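Local coordinates for protein neuroglobin (Symsagittifera roscoffensis, PDB 4B4Y) that binds haem and dioxygen as a globin, and probably serves oxygen handling or sensing in the nervous system of a marine acoel worm, at residues 18-23 with 131-136. Numbering follows the deposited sequence.
Sequences MEDVQV and AKWSEE
Glu19 and Asp20, neighbours on helix 11-24, reach across to Lys132 and Trp133 in the turn that leads into helix 135-153, the last helix of this globin. Glu19 can be followed outward: CB heads for the turn, CG lies anti to the backbone N (chi1 172°), and the chain stays extended, carrying the carboxylate well clear of its own helix. At the tip, OE2 comes to 3.6 Å from CD of Lys132, the two side chains crossing at about a right angle. Lysine suits this exposed site by offering a long aliphatic chain; bent at chi2 and chi4, it holds NZ 4.7 Å from OE2 of Glu19. The salt bridge of OE2 is made instead with Lys137, in the first turn of helix 135-153. The shorter Asp20 suits the more buried place beside the indole: its OD2 lies at the edge of the Trp133 ring, near the ring plane, 3.9 Å from CZ3, with carboxylate and ring planes 37° apart. OD2 also accepts a hydrogen bond from NE1 of Trp141, while OD1 forms a salt bridge with Lys137. Trp133 starts with CB directed away, but its broad ring comes back toward helix 11-24 while packing on Val124 and Val125. Touches between the segments are weak; the acids, probably steadied as anions by Lys137, tie the two helices through its salt bridges and the Trp141 hydrogen bond, Lys132 perhaps adding long-range attraction to Glu19 alone.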
ATOM      1  N   MET A  18      27.934  -8.846  -8.931  1.00 38.93           N
ATOM      2  CA  MET A  18      28.105  -9.711  -7.740  1.00 39.11           C
ATOM      3  C   MET A  18      29.233  -9.200  -6.873  1.00 38.43           C
ATOM      4  O   MET A  18      29.107  -9.155  -5.634  1.00 37.72           O
ATOM      5  CB  MET A  18      28.344 -11.183  -8.125  1.00 40.03           C
ATOM      6  CG  MET A  18      27.086 -11.765  -8.586  1.00 42.83           C
ATOM      7  SD  MET A  18      26.124 -12.146  -7.122  1.00 51.55           S
ATOM      8  CE  MET A  18      25.323 -13.574  -7.846  1.00 52.98           C
ATOM      9  N   GLU A  19      30.287  -8.702  -7.503  1.00 36.97           N
ATOM     10  CA  GLU A  19      31.335  -8.161  -6.668  1.00 38.96           C
ATOM     11  C   GLU A  19      30.827  -6.910  -5.854  1.00 39.68           C
ATOM     12  O   GLU A  19      31.224  -6.715  -4.690  1.00 40.67           O
ATOM     13  CB  GLU A  19      32.455  -7.786  -7.585  1.00 40.16           C
ATOM     14  CG  GLU A  19      33.606  -7.040  -7.020  1.00 48.22           C
ATOM     15  CD  GLU A  19      34.555  -6.626  -8.188  1.00 59.68           C
ATOM     16  OE1 GLU A  19      34.845  -7.459  -9.116  1.00 65.33           O
ATOM     17  OE2 GLU A  19      35.032  -5.476  -8.203  1.00 65.22           O
ATOM     18  N   ASP A  20      29.901  -6.106  -6.407  1.00 37.24           N
ATOM     19  CA  ASP A  20      29.381  -5.006  -5.540  1.00 36.29           C
ATOM     20  C   ASP A  20      28.310  -5.489  -4.581  1.00 33.99           C
ATOM     21  O   ASP A  20      28.211  -4.975  -3.466  1.00 34.24           O
ATOM     22  CB  ASP A  20      28.918  -3.794  -6.356  1.00 35.00           C
ATOM     23  CG  ASP A  20      30.027  -3.246  -7.249  1.00 38.41           C
ATOM     24  OD1 ASP A  20      31.231  -3.264  -6.797  1.00 42.70           O
ATOM     25  OD2 ASP A  20      29.687  -2.767  -8.374  1.00 38.20           O
ATOM     26  N   VAL A  21      27.489  -6.443  -4.991  1.00 33.38           N
ATOM     27  CA  VAL A  21      26.576  -7.028  -4.025  1.00 35.16           C
ATOM     28  C   VAL A  21      27.302  -7.470  -2.736  1.00 37.07           C
ATOM     29  O   VAL A  21      26.834  -7.139  -1.638  1.00 39.48           O
ATOM     30  CB  VAL A  21      25.783  -8.154  -4.634  1.00 35.47           C
ATOM     31  CG1 VAL A  21      24.994  -8.893  -3.568  1.00 35.85           C
ATOM     32  CG2 VAL A  21      24.808  -7.569  -5.659  1.00 33.78           C
ATOM     33  N   GLN A  22      28.489  -8.085  -2.835  1.00 36.92           N
ATOM     34  CA  GLN A  22      29.172  -8.491  -1.605  1.00 40.01           C
ATOM     35  C   GLN A  22      29.506  -7.337  -0.730  1.00 37.86           C
ATOM     36  O   GLN A  22      29.517  -7.501   0.483  1.00 38.72           O
ATOM     37  CB  GLN A  22      30.552  -9.138  -1.890  1.00 40.73           C
ATOM     38  CG  GLN A  22      30.550 -10.532  -2.365  1.00 49.13           C
ATOM     39  CD  GLN A  22      32.001 -11.148  -2.150  1.00 54.52           C
ATOM     40  OE1 GLN A  22      32.833 -10.599  -1.388  1.00 55.36           O
ATOM     41  NE2 GLN A  22      32.278 -12.244  -2.831  1.00 53.47           N
ATOM     42  N   VAL A  23      29.950  -6.224  -1.344  1.00 36.28           N
ATOM     43  CA  VAL A  23      30.321  -5.015  -0.564  1.00 34.79           C
ATOM     44  C   VAL A  23      29.074  -4.503   0.130  1.00 32.78           C
ATOM     45  O   VAL A  23      29.120  -4.141   1.322  1.00 32.52           O
ATOM     46  CB  VAL A  23      30.960  -3.889  -1.504  1.00 36.08           C
ATOM     47  CG1 VAL A  23      31.082  -2.629  -0.753  1.00 33.57           C
ATOM     48  CG2 VAL A  23      32.367  -4.385  -2.047  1.00 38.16           C
ATOM     49  N   ALA A 131      38.700   3.165  -5.777  1.00 42.61           N
ATOM     50  CA  ALA A 131      39.558   2.249  -6.600  1.00 43.01           C
ATOM     51  C   ALA A 131      38.751   1.179  -7.367  1.00 41.19           C
ATOM     52  O   ALA A 131      39.006   0.922  -8.543  1.00 42.32           O
ATOM     53  CB  ALA A 131      40.662   1.596  -5.681  1.00 44.03           C
ATOM     54  N   LYS A 132      37.680   0.680  -6.778  1.00 38.40           N
ATOM     55  CA  LYS A 132      36.891  -0.301  -7.504  1.00 38.69           C
ATOM     56  C   LYS A 132      35.831   0.228  -8.446  1.00 37.61           C
ATOM     57  O   LYS A 132      35.408  -0.490  -9.323  1.00 38.80           O
ATOM     58  CB  LYS A 132      36.208  -1.221  -6.493  1.00 40.13           C
ATOM     59  CG  LYS A 132      37.248  -2.128  -5.690  1.00 45.35           C
ATOM     60  CD  LYS A 132      37.492  -3.400  -6.501  1.00 54.68           C
ATOM     61  CE  LYS A 132      38.412  -4.396  -5.753  1.00 60.68           C
ATOM     62  NZ  LYS A 132      39.476  -4.907  -6.697  1.00 63.78           N
ATOM     63  N   TRP A 133      35.343   1.451  -8.282  1.00 35.07           N
ATOM     64  CA  TRP A 133      34.232   1.874  -9.158  1.00 32.98           C
ATOM     65  C   TRP A 133      34.775   2.190 -10.537  1.00 32.45           C
ATOM     66  O   TRP A 133      35.875   2.703 -10.645  1.00 33.10           O
ATOM     67  CB  TRP A 133      33.476   3.075  -8.514  1.00 31.70           C
ATOM     68  CG  TRP A 133      32.271   3.445  -9.345  1.00 33.33           C
ATOM     69  CD1 TRP A 133      32.119   4.575 -10.096  1.00 29.76           C
ATOM     70  CD2 TRP A 133      31.082   2.672  -9.541  1.00 29.10           C
ATOM     71  NE1 TRP A 133      30.913   4.572 -10.707  1.00 32.24           N
ATOM     72  CE2 TRP A 133      30.247   3.412 -10.386  1.00 29.73           C
ATOM     73  CE3 TRP A 133      30.606   1.486  -8.997  1.00 26.68           C
ATOM     74  CZ2 TRP A 133      28.948   2.974 -10.764  1.00 24.48           C
ATOM     75  CZ3 TRP A 133      29.384   1.032  -9.382  1.00 26.69           C
ATOM     76  CH2 TRP A 133      28.550   1.778 -10.294  1.00 25.20           C
ATOM     77  N   SER A 134      34.038   1.938 -11.615  1.00 31.58           N
ATOM     78  CA  SER A 134      34.637   2.143 -12.904  1.00 31.70           C
ATOM     79  C   SER A 134      33.522   2.382 -13.870  1.00 31.78           C
ATOM     80  O   SER A 134      32.362   2.063 -13.589  1.00 32.69           O
ATOM     81  CB  SER A 134      35.404   0.832 -13.348  1.00 32.76           C
ATOM     82  OG  SER A 134      34.436  -0.189 -13.638  1.00 34.02           O
ATOM     83  N   GLU A 135      33.867   2.835 -15.054  1.00 32.03           N
ATOM     84  CA  GLU A 135      32.902   3.010 -16.105  1.00 33.96           C
ATOM     85  C   GLU A 135      32.126   1.735 -16.443  1.00 35.32           C
ATOM     86  O   GLU A 135      30.878   1.798 -16.705  1.00 35.90           O
ATOM     87  CB  GLU A 135      33.580   3.532 -17.395  1.00 34.12           C
ATOM     88  CG  GLU A 135      32.560   3.788 -18.556  1.00 40.01           C
ATOM     89  CD  GLU A 135      33.200   4.284 -19.916  1.00 45.16           C
ATOM     90  OE1 GLU A 135      34.440   4.400 -20.099  1.00 45.83           O
ATOM     91  OE2 GLU A 135      32.415   4.544 -20.817  1.00 48.24           O
ATOM     92  N   GLU A 136      32.845   0.601 -16.505  1.00 34.10           N
ATOM     93  CA  GLU A 136      32.225  -0.708 -16.801  1.00 34.31           C
ATOM     94  C   GLU A 136      31.260  -1.102 -15.708  1.00 31.09           C
ATOM     95  O   GLU A 136      30.242  -1.640 -16.012  1.00 29.42           O
ATOM     96  CB  GLU A 136      33.292  -1.865 -16.920  1.00 36.28           C
ATOM     97  CG  GLU A 136      34.162  -1.753 -18.177  1.00 46.17           C
ATOM     98  CD  GLU A 136      35.442  -0.810 -18.043  1.00 57.96           C
ATOM     99  OE1 GLU A 136      35.774  -0.231 -16.947  1.00 57.62           O
ATOM    100  OE2 GLU A 136      36.108  -0.652 -19.108  1.00 62.56           O
TER